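Local coordinates for protein antibiotic biosynthesis monooxygenase (Thermus thermophilus, PDB 1IUJ) that is of unknown function but belongs to the antibiotic biosynthesis monooxygenase family and may therefore act as a monooxygenase, and binds zinc ions, at residues 6-11 and 50-55. Sequence-based numbering, arbitrary orientation.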
ATOM      1  N   ASN B   6       1.355   7.532   1.517  1.00 11.70           N
ATOM      2  CA  ASN B   6       1.232   8.694   2.380  1.00 11.71           C
ATOM      3  C   ASN B   6       0.070   8.412   3.288  1.00 12.89           C
ATOM      4  O   ASN B   6      -1.080   8.329   2.813  1.00 13.56           O
ATOM      5  CB  ASN B   6       0.968   9.916   1.527  1.00 11.53           C
ATOM      6  CG  ASN B   6       1.299  11.236   2.240  1.00 12.99           C
ATOM      7  OD1 ASN B   6       1.085  12.320   1.661  1.00 19.30           O
ATOM      8  ND2 ASN B   6       1.813  11.170   3.451  1.00 14.67           N
ATOM      9  N   ARG B   7       0.376   8.207   4.565  1.00 12.89           N
ATOM     10  CA  ARG B   7      -0.644   7.880   5.574  1.00 13.32           C
ATOM     11  C   ARG B   7      -1.157   9.170   6.190  1.00 14.16           C
ATOM     12  O   ARG B   7      -0.405   9.914   6.823  1.00 14.92           O
ATOM     13  CB  ARG B   7      -0.044   6.960   6.653  1.00 13.16           C
ATOM     14  CG  ARG B   7       0.645   5.681   6.085  1.00 12.29           C
ATOM     15  CD  ARG B   7       1.422   4.939   7.148  1.00 12.70           C
ATOM     16  NE  ARG B   7       0.599   4.504   8.274  1.00 16.38           N
ATOM     17  CZ  ARG B   7      -0.195   3.432   8.240  1.00 16.01           C
ATOM     18  NH1 ARG B   7      -0.277   2.681   7.145  1.00 16.18           N
ATOM     19  NH2 ARG B   7      -0.910   3.109   9.310  1.00 18.56           N
ATOM     20  N   ILE B   8      -2.446   9.441   5.981  1.00 13.14           N
ATOM     21  CA  ILE B   8      -3.037  10.730   6.328  1.00 13.84           C
ATOM     22  C   ILE B   8      -4.174  10.464   7.299  1.00 14.15           C
ATOM     23  O   ILE B   8      -5.189   9.878   6.904  1.00 15.27           O
ATOM     24  CB  ILE B   8      -3.499  11.452   5.050  1.00 14.57           C
ATOM     25  CG1 ILE B   8      -2.276  11.713   4.134  1.00 15.02           C
ATOM     26  CG2 ILE B   8      -4.252  12.746   5.413  1.00 15.79           C
ATOM     27  CD1 ILE B   8      -2.638  12.020   2.714  1.00 19.69           C
ATOM     28  N   PRO B   9      -4.014  10.867   8.567  1.00 14.50           N
ATOM     29  CA  PRO B   9      -5.003  10.576   9.593  1.00 15.68           C
ATOM     30  C   PRO B   9      -6.113  11.613   9.571  1.00 15.83           C
ATOM     31  O   PRO B   9      -6.198  12.466  10.466  1.00 17.23           O
ATOM     32  CB  PRO B   9      -4.182  10.655  10.900  1.00 15.25           C
ATOM     33  CG  PRO B   9      -3.142  11.684  10.595  1.00 15.65           C
ATOM     34  CD  PRO B   9      -2.854  11.599   9.114  1.00 15.37           C
ATOM     35  N   VAL B  10      -6.968  11.514   8.568  1.00 16.65           N
ATOM     36  CA  VAL B  10      -8.142  12.407   8.466  1.00 16.95           C
ATOM     37  C   VAL B  10      -9.328  11.865   9.234  1.00 17.62           C
ATOM     38  O   VAL B  10      -9.667  10.674   9.129  1.00 18.79           O
ATOM     39  CB  VAL B  10      -8.500  12.724   6.991  1.00 16.43           C
ATOM     40  CG1 VAL B  10      -8.849  11.477   6.218  1.00 16.79           C
ATOM     41  CG2 VAL B  10      -9.637  13.744   6.893  1.00 17.21           C
ATOM     42  N   ARG B  11      -9.953  12.744  10.018  1.00 17.43           N
ATOM     43  CA  ARG B  11     -11.157  12.414  10.794  1.00 18.42           C
ATOM     44  C   ARG B  11     -12.332  12.070   9.859  1.00 18.18           C
ATOM     45  O   ARG B  11     -12.432  12.603   8.742  1.00 17.56           O
ATOM     46  CB  ARG B  11     -11.498  13.603  11.709  1.00 17.27           C
ATOM     47  CG  ARG B  11     -10.486  13.907  12.823  1.00 20.12           C
ATOM     48  CD  ARG B  11     -11.022  14.921  13.837  1.00 27.11           C
ATOM     49  NE  ARG B  11     -10.089  16.009  14.165  1.00 34.60           N
ATOM     50  CZ  ARG B  11      -9.955  16.553  15.386  1.00 36.22           C
ATOM     51  NH1 ARG B  11      -9.093  17.548  15.592  1.00 36.17           N
ATOM     52  NH2 ARG B  11     -10.671  16.095  16.411  1.00 37.23           N
ATOM     53  N   TYR B  50      -6.238   7.156   6.149  1.00 13.13           N
ATOM     54  CA  TYR B  50      -6.263   6.946   4.693  1.00 12.51           C
ATOM     55  C   TYR B  50      -4.834   6.679   4.221  1.00 12.76           C
ATOM     56  O   TYR B  50      -3.881   7.145   4.860  1.00 12.90           O
ATOM     57  CB  TYR B  50      -6.789   8.223   3.984  1.00 12.81           C
ATOM     58  CG  TYR B  50      -8.297   8.280   3.791  1.00 12.11           C
ATOM     59  CD1 TYR B  50      -9.150   8.533   4.862  1.00 15.98           C
ATOM     60  CD2 TYR B  50      -8.851   8.080   2.531  1.00 14.01           C
ATOM     61  CE1 TYR B  50     -10.547   8.603   4.660  1.00 13.71           C
ATOM     62  CE2 TYR B  50     -10.247   8.136   2.319  1.00 14.80           C
ATOM     63  CZ  TYR B  50     -11.062   8.387   3.393  1.00 13.53           C
ATOM     64  OH  TYR B  50     -12.443   8.415   3.178  1.00 14.10           O
ATOM     65  N   VAL B  51      -4.710   5.936   3.130  1.00 12.46           N
ATOM     66  CA  VAL B  51      -3.421   5.810   2.415  1.00 12.49           C
ATOM     67  C   VAL B  51      -3.528   6.275   0.987  1.00 12.42           C
ATOM     68  O   VAL B  51      -4.346   5.798   0.227  1.00 12.97           O
ATOM     69  CB  VAL B  51      -2.815   4.369   2.513  1.00 13.77           C
ATOM     70  CG1 VAL B  51      -1.570   4.242   1.646  1.00 13.88           C
ATOM     71  CG2 VAL B  51      -2.445   4.077   3.940  1.00 14.78           C
ATOM     72  N   VAL B  52      -2.658   7.212   0.600  1.00 12.45           N
ATOM     73  CA  VAL B  52      -2.557   7.581  -0.805  1.00 12.84           C
ATOM     74  C   VAL B  52      -1.343   6.812  -1.308  1.00 12.75           C
ATOM     75  O   VAL B  52      -0.192   7.048  -0.863  1.00 13.04           O
ATOM     76  CB  VAL B  52      -2.352   9.070  -1.005  1.00 12.63           C
ATOM     77  CG1 VAL B  52      -2.076   9.349  -2.489  1.00 13.30           C
ATOM     78  CG2 VAL B  52      -3.525   9.901  -0.433  1.00 15.27           C
ATOM     79  N   MET B  53      -1.592   5.914  -2.249  1.00 12.44           N
ATOM     80  CA  MET B  53      -0.544   5.025  -2.729  1.00 12.98           C
ATOM     81  C   MET B  53      -0.227   5.393  -4.158  1.00 13.26           C
ATOM     82  O   MET B  53      -1.127   5.445  -5.009  1.00 13.26           O
ATOM     83  CB  MET B  53      -1.008   3.574  -2.699  1.00 13.22           C
ATOM     84  CG  MET B  53       0.079   2.650  -3.166  1.00 16.73           C
ATOM     85  SD  MET B  53      -0.423   0.977  -2.937  1.00 25.95           S
ATOM     86  CE  MET B  53      -1.852   0.882  -3.964  1.00 26.88           C
ATOM     87  N   THR B  54       1.043   5.625  -4.440  1.00 12.98           N
ATOM     88  CA  THR B  54       1.410   6.073  -5.776  1.00 12.99           C
ATOM     89  C   THR B  54       2.544   5.240  -6.300  1.00 12.30           C
ATOM     90  O   THR B  54       3.503   4.956  -5.564  1.00 12.85           O
ATOM     91  CB  THR B  54       1.798   7.539  -5.745  1.00 12.81           C
ATOM     92  OG1 THR B  54       0.725   8.312  -5.182  1.00 13.10           O
ATOM     93  CG2 THR B  54       1.968   8.084  -7.209  1.00 13.10           C
ATOM     94  N   LEU B  55       2.379   4.760  -7.531  1.00 12.17           N
ATOM     95  CA  LEU B  55       3.348   3.889  -8.196  1.00 12.60           C
ATOM     96  C   LEU B  55       4.104   4.694  -9.229  1.00 12.76           C
ATOM     97  O   LEU B  55       3.485   5.378 -10.046  1.00 13.29           O
ATOM     98  CB  LEU B  55       2.618   2.740  -8.910  1.00 12.83           C
ATOM     99  CG  LEU B  55       2.175   1.531  -8.088  1.00 17.01           C
ATOM    100  CD1 LEU B  55       1.220   1.928  -6.954  1.00 19.77           C
ATOM    101  CD2 LEU B  55       1.508   0.547  -9.079  1.00 17.44           C
TER
HETATM  102  O   HOH W   1      -8.164   8.491   8.447  1.00 26.97           O
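Val10 lays its CG1 methyl obliquely against the CD1-CE1 side of the Tyr50 ring, 3.3 Å from CD1, where residues 6-11 leave their strand. That methyl stands in the crowded position between backbone N and carbonyl carbon (chi1 61°), which carries it over to the tyrosine. The turn bringing Val10 there is an inverse gamma turn centred on Pro9, whose ring already restricts phi; Val10 N closes it with a weak bond to Ile8 O. Ile8 O also accepts a weak, bent bond from Tyr50 N, while a water donating to Val10 O (2.7 Å) and weakly accepting from Tyr50 N bridges the chains where regular pairing ends.

Further along, Asn6 and Val52 exchange two nearly straight bonds (N to O 2.9 Å each way), every donor lying on a lone pair of the opposing carbonyl, and Ile8 N binds Tyr50 O. On the face of Asn6, Ile8, Tyr50 and Val52, the extended isoleucine brings CD1 to Val52 CG2 at 3.9 Å, crossing obliquely. Phe18 and Phe22 of helix 15-29 pack on its apolar members, and Glu19 takes the Tyr50 hydroxyl, so an aromatic with a polar tip suits the spot. The Asn6 side chain, CG anti to backbone N, lies about 4 Å from a zinc ion, where a polar residue fits. On the other face Arg7 lays its aliphatic part beside Val51, CG 4.1 Å from CG2, while its charged end continues to a salt bridge with Glu93 of the second subunit, whose Phe95 packs on Val51. One face thus meets a helix and the other the partner subunit, as in the dimeric alpha-beta barrel fold.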